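Ribonuclease mar1, putative (Trypanosoma cruzi, PDB 1YZV) is of unknown function but, as a member of the isochorismatase family, probably acts as a hydrolase. Local coordinates at residues C19-F24 with Q112-G117; V62-E67 with H87-K92; K92-L97 with I124-A129; F118-C123 with C145-Q150. All blocks are in the same frame, centred on the assembly; numbering follows the deposited sequence.

Interaction 1: residues C19-F24 with Q112-G117; sequences CKTAFF and QVVLWG
Gln112 sets its CG between the backbone N and the carbonyl carbon (chi1 65°) and runs extended beyond it, while Thr21 keeps OG1 beside its own N (chi1 -55°), and on one face of the sheet the two side chains meet. Gln112 NE2 donates to Thr21 OG1 at 3.0 Å, almost straight (165°), with the hydroxyl oxygen close to the amide plane. At the other end of the amide, Gln112 OE1 accepts from Lys14 N, which fixes the rotation of this buried group; a primary amide suits the place because it can donate and accept at once. Cys19 SG rests 3.5 Å from Gln112 CD.

Further along, backbone bonds alternate in parallel fashion, Val114 N giving to Ala22 O at 2.8 Å and Phe24 N to Val114 O. Val113 CG1 sits over one face of the Phe24 ring in a CH-pi contact, 3.9 Å from the centroid. On the other side of the sheet Phe23 lies alongside Val114, with Phe23 CD1 3.8 Å from Val114 CB, beneath helices 39-56 and 173-181. Phe24 O lies over one face of the Trp116 indole, 3.3 Å from Trp116 CE3, and Phe23 CB touches the edge of that ring. Strands 20-26 and 110-118 lie side by side at the centre of a parallel sheet of order 3-2-1-4-5-6; the strand order reverses direction between them, as in a Rossmann-like alpha/beta fold.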
# COMPACT_ATOMS: atom_id res chain seq x y z
N CYS A 19 -4.68 -24.85 -16.24
CA CYS A 19 -4.02 -24.15 -17.31
C CYS A 19 -2.55 -24.47 -17.15
O CYS A 19 -2.15 -25.05 -16.13
CB CYS A 19 -4.28 -22.66 -17.22
SG CYS A 19 -3.67 -21.83 -15.68
N LYS A 20 -1.76 -24.14 -18.14
CA LYS A 20 -0.33 -24.26 -18.02
C LYS A 20 0.31 -23.00 -17.39
O LYS A 20 -0.27 -21.91 -17.45
CB LYS A 20 0.23 -24.54 -19.38
CG LYS A 20 1.64 -24.97 -19.40
CD LYS A 20 1.84 -25.90 -20.62
CE LYS A 20 3.32 -26.08 -20.91
NZ LYS A 20 3.55 -27.02 -22.07
N THR A 21 1.37 -23.24 -16.59
CA THR A 21 2.08 -22.18 -15.86
C THR A 21 3.52 -22.08 -16.37
O THR A 21 4.16 -23.12 -16.56
CB THR A 21 2.15 -22.53 -14.33
OG1 THR A 21 0.82 -22.74 -13.86
CG2 THR A 21 2.77 -21.42 -13.52
N ALA A 22 3.99 -20.86 -16.65
CA ALA A 22 5.40 -20.64 -17.05
C ALA A 22 6.14 -20.05 -15.87
O ALA A 22 5.65 -19.14 -15.20
CB ALA A 22 5.49 -19.69 -18.25
N PHE A 23 7.30 -20.61 -15.60
CA PHE A 23 8.20 -20.10 -14.61
C PHE A 23 9.26 -19.28 -15.35
O PHE A 23 10.06 -19.82 -16.12
CB PHE A 23 8.80 -21.26 -13.80
CG PHE A 23 7.81 -21.95 -12.91
CD1 PHE A 23 7.56 -21.48 -11.62
CD2 PHE A 23 7.12 -23.06 -13.35
CE1 PHE A 23 6.60 -22.05 -10.85
CE2 PHE A 23 6.07 -23.57 -12.61
CZ PHE A 23 5.84 -23.11 -11.34
N PHE A 24 9.22 -17.97 -15.13
CA PHE A 24 10.17 -17.02 -15.74
C PHE A 24 11.27 -16.64 -14.76
O PHE A 24 11.05 -15.83 -13.85
CB PHE A 24 9.47 -15.76 -16.18
CG PHE A 24 8.80 -15.84 -17.54
CD1 PHE A 24 8.35 -17.03 -18.06
CD2 PHE A 24 8.64 -14.68 -18.29
CE1 PHE A 24 7.81 -17.08 -19.33
CE2 PHE A 24 8.08 -14.72 -19.55
CZ PHE A 24 7.64 -15.92 -20.07
N GLN A 112 -0.79 -18.17 -16.97
CA GLN A 112 -0.18 -17.59 -15.78
C GLN A 112 1.32 -17.84 -15.71
O GLN A 112 1.82 -18.86 -16.16
CB GLN A 112 -0.89 -18.05 -14.52
CG GLN A 112 -0.77 -19.56 -14.26
CD GLN A 112 -1.81 -20.09 -13.30
OE1 GLN A 112 -2.87 -19.46 -13.05
NE2 GLN A 112 -1.51 -21.28 -12.71
N VAL A 113 2.03 -16.80 -15.26
CA VAL A 113 3.50 -16.79 -15.21
C VAL A 113 3.88 -16.45 -13.80
O VAL A 113 3.28 -15.53 -13.19
CB VAL A 113 4.04 -15.73 -16.21
CG1 VAL A 113 5.53 -15.45 -15.96
CG2 VAL A 113 3.72 -16.17 -17.74
N VAL A 114 4.77 -17.26 -13.26
CA VAL A 114 5.43 -17.01 -12.01
C VAL A 114 6.79 -16.41 -12.36
O VAL A 114 7.62 -17.05 -13.03
CB VAL A 114 5.60 -18.31 -11.20
CG1 VAL A 114 6.48 -18.10 -9.98
CG2 VAL A 114 4.22 -18.84 -10.79
N LEU A 115 7.03 -15.19 -11.88
CA LEU A 115 8.17 -14.37 -12.31
C LEU A 115 9.05 -13.96 -11.13
O LEU A 115 8.56 -13.48 -10.11
CB LEU A 115 7.66 -13.11 -13.02
CG LEU A 115 8.63 -11.96 -13.42
CD1 LEU A 115 9.71 -12.47 -14.43
CD2 LEU A 115 7.81 -10.79 -14.05
N TRP A 116 10.36 -14.11 -11.30
CA TRP A 116 11.32 -13.68 -10.28
C TRP A 116 12.71 -13.48 -10.89
O TRP A 116 12.93 -13.85 -12.03
CB TRP A 116 11.39 -14.69 -9.11
CG TRP A 116 12.10 -15.93 -9.41
CD1 TRP A 116 13.42 -16.20 -9.09
CD2 TRP A 116 11.71 -16.96 -10.34
NE1 TRP A 116 13.84 -17.35 -9.70
CE2 TRP A 116 12.80 -17.88 -10.42
CE3 TRP A 116 10.51 -17.31 -10.96
CZ2 TRP A 116 12.77 -19.05 -11.22
CZ3 TRP A 116 10.47 -18.48 -11.75
CH2 TRP A 116 11.60 -19.33 -11.87
N GLY A 117 13.58 -12.79 -10.16
CA GLY A 117 14.98 -12.66 -10.55
C GLY A 117 15.51 -11.25 -10.43
O GLY A 117 15.16 -10.52 -9.45

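Interaction 2: residues V62-E67 with H87-K92; sequences VYIVTE and HVFSKK
Lys91 NZ is gripped by four oxygens, after the chain has passed Thr66, whose OG1 lies 3.5 Å from Lys91 CE. The strands belong to the beta-alpha-beta unit of strand 61-68, helix 70-73 and strand 87-91, the last being the outermost on this side of the sheet within the chain. Lys91 NZ forms a salt bridge to Asp27 OD2 and hydrogen bonds to Gln68 OE1, Arg93 O and Phe94 O, and Thr66 OG1 is bonded to the other carboxylate oxygen, Asp27 OD1. Such an aspartate-lysine pair at the C-terminal ends of parallel strands is consistent with the active-site arrangement of the isochorismatase family. A lysine can reach this point because its chain stays extended as far as CE and turns at chi4 (54°).

Val65 N gives to His87 O at 2.7 Å, practically straight (179°). Ile64 CG2 meets the Phe89 ring at its edge, and Val62 CG2 approaches His87 CD2 at 3.6 Å, the two side chains crossing at about a right angle; Leu104 packs on Ile64, His87 and Phe89. On the other face Val65 and Val88 stand side by side, Val65 CB 3.9 Å from Val88 CG2. There polar residues suit the more open margin: Glu67 OE2 bonds to Thr76 OG1, while a water donates to Glu67 OE1 at 2.7 Å and hydrogen-bonds Ser90 OG at the same 2.7 Å.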
# COMPACT_ATOMS: atom_id res chain seq x y z
N VAL A 62 6.25 -24.98 -17.83
CA VAL A 62 7.38 -24.65 -18.68
C VAL A 62 8.31 -23.72 -17.92
O VAL A 62 7.86 -22.90 -17.12
CB VAL A 62 6.93 -24.05 -20.05
CG1 VAL A 62 6.16 -22.79 -19.87
CG2 VAL A 62 8.13 -23.84 -21.00
N TYR A 63 9.62 -23.96 -18.03
CA TYR A 63 10.64 -23.21 -17.28
C TYR A 63 11.52 -22.46 -18.29
O TYR A 63 12.29 -23.09 -19.05
CB TYR A 63 11.47 -24.20 -16.43
CG TYR A 63 12.23 -23.62 -15.27
CD1 TYR A 63 13.45 -22.93 -15.46
CD2 TYR A 63 11.74 -23.72 -13.97
CE1 TYR A 63 14.13 -22.36 -14.41
CE2 TYR A 63 12.46 -23.16 -12.90
CZ TYR A 63 13.67 -22.52 -13.13
OH TYR A 63 14.38 -21.97 -12.09
N ILE A 64 11.42 -21.14 -18.23
CA ILE A 64 12.06 -20.21 -19.14
C ILE A 64 13.07 -19.34 -18.43
O ILE A 64 12.77 -18.71 -17.40
CB ILE A 64 10.97 -19.31 -19.83
CG1 ILE A 64 9.95 -20.24 -20.46
CG2 ILE A 64 11.62 -18.30 -20.78
CD1 ILE A 64 9.02 -19.64 -21.36
N VAL A 65 14.31 -19.39 -18.92
CA VAL A 65 15.43 -18.63 -18.37
C VAL A 65 15.93 -17.64 -19.43
O VAL A 65 16.11 -17.99 -20.61
CB VAL A 65 16.59 -19.57 -17.99
CG1 VAL A 65 17.68 -18.80 -17.28
CG2 VAL A 65 16.08 -20.75 -17.13
N THR A 66 16.14 -16.40 -19.00
CA THR A 66 16.85 -15.45 -19.85
C THR A 66 18.17 -15.04 -19.20
O THR A 66 18.37 -15.18 -17.99
CB THR A 66 16.02 -14.19 -20.14
OG1 THR A 66 15.62 -13.58 -18.90
CG2 THR A 66 14.83 -14.57 -20.99
N GLU A 67 19.10 -14.66 -20.05
CA GLU A 67 20.37 -14.11 -19.63
C GLU A 67 20.57 -12.83 -20.38
O GLU A 67 20.52 -12.82 -21.63
CB GLU A 67 21.47 -15.11 -19.91
CG GLU A 67 21.27 -16.44 -19.17
CD GLU A 67 22.32 -17.52 -19.48
OE1 GLU A 67 22.93 -17.46 -20.55
OE2 GLU A 67 22.43 -18.51 -18.68
N HIS A 87 14.22 -23.81 -21.04
CA HIS A 87 14.51 -23.07 -22.28
C HIS A 87 15.29 -21.80 -21.90
O HIS A 87 14.79 -20.98 -21.10
CB HIS A 87 13.19 -22.70 -22.94
CG HIS A 87 12.30 -23.86 -23.24
ND1 HIS A 87 12.25 -24.45 -24.49
CD2 HIS A 87 11.31 -24.45 -22.50
CE1 HIS A 87 11.30 -25.38 -24.49
NE2 HIS A 87 10.73 -25.41 -23.30
N VAL A 88 16.55 -21.71 -22.34
CA VAL A 88 17.45 -20.64 -21.94
C VAL A 88 17.76 -19.73 -23.14
O VAL A 88 18.07 -20.22 -24.22
CB VAL A 88 18.74 -21.20 -21.37
CG1 VAL A 88 19.65 -20.09 -20.86
CG2 VAL A 88 18.45 -22.20 -20.26
N PHE A 89 17.58 -18.43 -22.98
CA PHE A 89 17.78 -17.50 -24.10
C PHE A 89 18.60 -16.30 -23.67
O PHE A 89 18.51 -15.81 -22.54
CB PHE A 89 16.45 -16.99 -24.62
CG PHE A 89 15.46 -18.07 -24.98
CD1 PHE A 89 15.49 -18.67 -26.22
CD2 PHE A 89 14.49 -18.47 -24.09
CE1 PHE A 89 14.59 -19.68 -26.53
CE2 PHE A 89 13.56 -19.43 -24.42
CZ PHE A 89 13.63 -20.05 -25.63
N SER A 90 19.33 -15.77 -24.63
CA SER A 90 20.10 -14.54 -24.46
C SER A 90 19.25 -13.38 -24.89
O SER A 90 18.48 -13.52 -25.80
CB SER A 90 21.33 -14.60 -25.34
OG SER A 90 22.26 -15.33 -24.59
N LYS A 91 19.40 -12.23 -24.22
CA LYS A 91 18.72 -10.99 -24.64
C LYS A 91 19.52 -9.72 -24.31
O LYS A 91 20.28 -9.66 -23.34
CB LYS A 91 17.32 -10.87 -23.98
CG LYS A 91 17.40 -10.73 -22.42
CD LYS A 91 16.03 -10.80 -21.76
CE LYS A 91 16.02 -10.40 -20.25
NZ LYS A 91 16.61 -9.06 -19.94
N LYS A 92 19.14 -8.65 -25.00
CA LYS A 92 19.49 -7.29 -24.67
C LYS A 92 18.25 -6.47 -24.28
O LYS A 92 18.39 -5.49 -23.58
CB LYS A 92 20.22 -6.64 -25.83
CG LYS A 92 21.58 -7.32 -26.06
CD LYS A 92 22.53 -6.41 -26.79
CE LYS A 92 23.87 -7.11 -27.07
NZ LYS A 92 23.70 -8.18 -28.14
O HOH W 1 22.03 -17.52 -23.09

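Interaction 3: residues K92-L97 with I124-A129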
# COMPACT_ATOMS: atom_id res chain seq x y z
N LYS A 92 19.14 -8.65 -25.00
CA LYS A 92 19.49 -7.29 -24.67
C LYS A 92 18.25 -6.47 -24.28
O LYS A 92 18.39 -5.49 -23.58
CB LYS A 92 20.22 -6.64 -25.83
CG LYS A 92 21.58 -7.32 -26.06
CD LYS A 92 22.53 -6.41 -26.79
CE LYS A 92 23.87 -7.11 -27.07
NZ LYS A 92 23.70 -8.18 -28.14
N ARG A 93 17.05 -6.90 -24.69
CA ARG A 93 15.80 -6.28 -24.23
C ARG A 93 15.65 -6.50 -22.70
O ARG A 93 16.08 -7.54 -22.18
CB ARG A 93 14.61 -6.88 -24.96
CG ARG A 93 13.26 -6.18 -24.66
CD ARG A 93 12.07 -6.95 -25.13
NE ARG A 93 12.13 -7.24 -26.55
CZ ARG A 93 11.07 -7.52 -27.31
NH1 ARG A 93 9.83 -7.57 -26.80
NH2 ARG A 93 11.27 -7.83 -28.58
N PHE A 94 15.11 -5.52 -21.97
CA PHE A 94 15.06 -5.69 -20.51
C PHE A 94 13.93 -6.68 -20.17
O PHE A 94 14.16 -7.70 -19.50
CB PHE A 94 14.91 -4.36 -19.79
CG PHE A 94 16.05 -3.42 -20.04
CD1 PHE A 94 17.35 -3.88 -20.06
CD2 PHE A 94 15.80 -2.09 -20.31
CE1 PHE A 94 18.40 -3.02 -20.36
CE2 PHE A 94 16.83 -1.20 -20.49
CZ PHE A 94 18.15 -1.68 -20.58
N ALA A 95 12.77 -6.48 -20.77
CA ALA A 95 11.67 -7.49 -20.69
C ALA A 95 12.05 -8.84 -21.33
O ALA A 95 12.73 -8.89 -22.36
CB ALA A 95 10.40 -6.96 -21.29
N MET A 96 11.55 -9.94 -20.75
CA MET A 96 11.91 -11.28 -21.17
C MET A 96 11.17 -11.72 -22.43
O MET A 96 11.55 -12.74 -23.01
CB MET A 96 11.64 -12.30 -20.06
CG MET A 96 12.49 -12.11 -18.82
SD MET A 96 11.99 -13.28 -17.54
CE MET A 96 12.38 -14.85 -18.28
N LEU A 97 10.26 -10.89 -22.95
CA LEU A 97 9.31 -11.34 -23.98
C LEU A 97 9.86 -11.15 -25.37
O LEU A 97 9.25 -10.48 -26.23
CB LEU A 97 7.94 -10.68 -23.81
CG LEU A 97 7.16 -11.19 -22.60
CD1 LEU A 97 5.88 -10.39 -22.53
CD2 LEU A 97 6.82 -12.66 -22.77
N ILE A 124 12.55 -7.46 -14.25
CA ILE A 124 11.36 -8.01 -13.68
C ILE A 124 10.14 -7.10 -13.89
O ILE A 124 9.08 -7.55 -14.32
CB ILE A 124 11.50 -8.27 -12.16
CG1 ILE A 124 12.69 -9.17 -11.90
CG2 ILE A 124 10.16 -8.76 -11.55
CD1 ILE A 124 12.40 -10.52 -12.09
N LEU A 125 10.27 -5.85 -13.48
CA LEU A 125 9.24 -4.86 -13.69
C LEU A 125 8.74 -4.82 -15.14
O LEU A 125 7.53 -4.77 -15.37
CB LEU A 125 9.77 -3.48 -13.31
CG LEU A 125 8.77 -2.32 -13.43
CD1 LEU A 125 7.59 -2.55 -12.52
CD2 LEU A 125 9.42 -0.95 -13.17
N GLN A 126 9.66 -4.63 -16.08
CA GLN A 126 9.30 -4.53 -17.48
C GLN A 126 8.68 -5.82 -18.08
O GLN A 126 7.82 -5.75 -18.94
CB GLN A 126 10.48 -4.02 -18.35
CG GLN A 126 10.95 -2.66 -17.87
CD GLN A 126 11.87 -1.95 -18.79
OE1 GLN A 126 11.82 -2.14 -20.03
NE2 GLN A 126 12.72 -1.10 -18.22
N THR A 127 9.11 -6.97 -17.60
CA THR A 127 8.51 -8.26 -17.99
C THR A 127 7.07 -8.35 -17.50
O THR A 127 6.19 -8.78 -18.24
CB THR A 127 9.37 -9.45 -17.48
OG1 THR A 127 10.72 -9.36 -17.99
CG2 THR A 127 8.77 -10.79 -17.87
N ALA A 128 6.82 -7.97 -16.25
CA ALA A 128 5.47 -7.97 -15.70
C ALA A 128 4.56 -7.09 -16.55
O ALA A 128 3.45 -7.49 -16.89
CB ALA A 128 5.44 -7.48 -14.24
N ALA A 129 5.03 -5.88 -16.86
CA ALA A 129 4.25 -4.97 -17.66
C ALA A 129 3.93 -5.57 -19.02
O ALA A 129 2.81 -5.44 -19.51
CB ALA A 129 4.99 -3.62 -17.82
O HOH W 2 12.03 -3.98 -22.11
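The loop that leaves strand 87-91 at its C-terminal end, part of the alpha/beta fold, runs against the flank of helix 120-133, where Ala95 and Met96 meet Gln126 and Thr127. Met96 N donates to Thr127 OG1 at 2.9 Å, a bent bond of 144°. With OG1 beside its own backbone N (chi1 -58°), the same hydroxyl is hydrogen-bonded to Cys123 O one turn earlier in the helix, and threonine suits the spot because its oxygen serves both partners while its methyl packs. Thr127 CG2 approaches Met96 CB at 3.9 Å, and Met96 CG comes within 3.4 Å of Thr127 OG1. Ala95 is small enough for its CB to sit 3.7 Å from Gln126 O. A water accepts a hydrogen bond from Ala95 N at 2.9 Å and donates to Gln126 OE1 at 2.8 Å. Gln126 and Phe94 run side by side, the amide turned 89° from the ring, with Gln126 OE1 in the plane of the ring at its edge. Gln126 NE2 meanwhile bonds to Met178 O of the second subunit. The loop also touches that subunit, Phe94 packing on its Asp183, while Met96 rests on Phe24 and Cys26 of strand 20-26 and on Leu115 of strand 110-118.

Interaction 4: residues F118-C123 with C145-Q150; sequences FETHVC and CGSQSQ
Glu119 begins its path with CB 3.8 Å from Gly146 O, its CG stays near the same carbonyl, its CD lies 3.8 Å from Gln148 N, and its OE1 ends 2.8 Å from Gln148 N, which donates to it. That N-H comes from above the carboxylate plane, 37° out of it. The contact belongs to the beta-alpha-beta crossover of strand 110-118, helix 120-133 and strand 137-146, at the C-terminal ends of the strands. Glu119 is the N-cap residue of the helix and follows a cis peptide bond, a feature also found in relatives of the isochorismatase family. An acidic side chain suits this place, for its carboxylate can accept the backbone N-H of Gln148.

Gly146 O serves the start of the helix as well. Thr120 N donates to Gly146 O at 3.0 Å, well above the carbonyl plane, and Glu119 CA approaches the same oxygen at 3.2 Å in a CA-H...O contact. Phe118 CD1 lies 3.8 Å from Gly146 O. Thr120 OG1 lies 3.5 Å from Cys145 CB and is hydrogen-bonded to His153 ND1 of helix 150-161, tying that helix to the crossover.

His121 uses both ring nitrogens: NE2 bonds to Glu174 OE2 of the second subunit, so the imidazole spans the interface. Its other nitrogen, His121 ND1, is hydrogen-bonded to Ser147 OG at 2.9 Å, the serine oxygen lying at the ring edge, near its plane.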
# COMPACT_ATOMS: atom_id res chain seq x y z
N PHE A 118 16.47 -10.95 -11.30
CA PHE A 118 17.18 -9.68 -11.28
C PHE A 118 16.88 -8.87 -12.56
O PHE A 118 16.67 -9.43 -13.62
CB PHE A 118 18.68 -9.87 -11.27
CG PHE A 118 19.22 -10.78 -10.18
CD1 PHE A 118 18.67 -10.83 -8.94
CD2 PHE A 118 20.48 -11.36 -10.39
CE1 PHE A 118 19.27 -11.63 -7.95
CE2 PHE A 118 21.07 -12.16 -9.41
CZ PHE A 118 20.44 -12.33 -8.21
N GLU A 119 16.86 -7.54 -12.47
CA GLU A 119 16.74 -6.78 -11.24
C GLU A 119 15.26 -6.41 -11.14
O GLU A 119 14.59 -6.23 -12.17
CB GLU A 119 17.60 -5.50 -11.29
CG GLU A 119 19.09 -5.77 -11.19
CD GLU A 119 19.92 -4.51 -10.92
OE1 GLU A 119 19.79 -3.86 -9.87
OE2 GLU A 119 20.76 -4.20 -11.77
N THR A 120 14.77 -6.29 -9.91
CA THR A 120 13.33 -6.04 -9.63
C THR A 120 12.76 -4.84 -10.40
O THR A 120 11.69 -4.94 -10.98
CB THR A 120 13.10 -5.87 -8.12
OG1 THR A 120 13.78 -6.91 -7.40
CG2 THR A 120 11.60 -5.93 -7.76
N HIS A 121 13.52 -3.74 -10.46
CA HIS A 121 13.06 -2.49 -11.02
C HIS A 121 13.36 -2.33 -12.48
O HIS A 121 13.05 -1.29 -13.09
CB HIS A 121 13.65 -1.31 -10.23
CG HIS A 121 15.14 -1.21 -10.31
ND1 HIS A 121 15.97 -2.22 -9.88
CD2 HIS A 121 15.95 -0.24 -10.81
CE1 HIS A 121 17.22 -1.90 -10.17
NE2 HIS A 121 17.24 -0.67 -10.66
N VAL A 122 14.01 -3.33 -13.07
CA VAL A 122 14.34 -3.28 -14.51
C VAL A 122 13.74 -4.44 -15.29
O VAL A 122 12.58 -4.41 -15.69
CB VAL A 122 15.86 -3.12 -14.74
CG1 VAL A 122 16.20 -3.00 -16.25
CG2 VAL A 122 16.36 -1.86 -14.02
N CYS A 123 14.45 -5.55 -15.36
CA CYS A 123 13.95 -6.69 -16.12
C CYS A 123 12.66 -7.33 -15.57
O CYS A 123 11.74 -7.65 -16.32
CB CYS A 123 15.11 -7.69 -16.36
SG CYS A 123 16.51 -6.90 -17.45
N CYS A 145 13.31 -12.11 -5.85
CA CYS A 145 13.64 -10.86 -6.56
C CYS A 145 14.64 -10.01 -5.80
O CYS A 145 14.66 -10.00 -4.57
CB CYS A 145 12.37 -10.02 -6.84
SG CYS A 145 11.24 -10.75 -7.96
N GLY A 146 15.46 -9.28 -6.55
CA GLY A 146 16.42 -8.40 -5.96
C GLY A 146 16.92 -7.35 -6.91
O GLY A 146 16.87 -7.56 -8.16
N SER A 147 17.47 -6.28 -6.33
CA SER A 147 18.12 -5.21 -7.09
C SER A 147 19.45 -4.88 -6.44
O SER A 147 19.72 -5.30 -5.31
CB SER A 147 17.27 -3.91 -7.14
OG SER A 147 16.01 -4.12 -7.74
N GLN A 148 20.27 -4.09 -7.13
CA GLN A 148 21.55 -3.70 -6.52
C GLN A 148 21.33 -2.73 -5.34
O GLN A 148 22.13 -2.70 -4.39
CB GLN A 148 22.51 -3.13 -7.57
CG GLN A 148 22.99 -4.21 -8.55
CD GLN A 148 23.98 -3.71 -9.58
OE1 GLN A 148 23.64 -3.59 -10.76
NE2 GLN A 148 25.06 -3.15 -9.10
N SER A 149 20.20 -2.03 -5.30
CA SER A 149 19.90 -1.24 -4.15
C SER A 149 18.53 -1.60 -3.61
O SER A 149 17.60 -1.86 -4.37
CB SER A 149 19.93 0.25 -4.51
OG SER A 149 18.62 0.80 -4.40
N GLN A 150 18.39 -1.59 -2.29
CA GLN A 150 17.12 -1.94 -1.66
C GLN A 150 15.99 -0.99 -2.07
O GLN A 150 14.85 -1.42 -2.27
CB GLN A 150 17.28 -1.90 -0.13
CG GLN A 150 16.02 -2.31 0.65
CD GLN A 150 16.15 -1.96 2.12
OE1 GLN A 150 17.16 -2.28 2.75
NE2 GLN A 150 15.23 -1.13 2.62

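Overall arrangement
Interactions 1 and 2 are strand pairs of one sheet, joined where strand 20-26 bonds to strand 61-68. Interaction 1 is buried and mainly apolar, whereas interaction 2, at the sheet's margin, is partly exposed and adds water and charged groups. Interaction 3 lies against the sheet and interaction 4 at the end of strand 137-146; both are buried, though farther from the chain's centre than interaction 1, both use helix 120-133 and touch the second subunit, and both depend on side chains bonded to loop backbone. Interactions 2 and 4 converge where Lys91 NZ lies 3.3 Å from Cys123 SG; with Asp27 beside the lysine, this grouping is consistent with the Asp-Lys-Cys triad of the isochorismatase family.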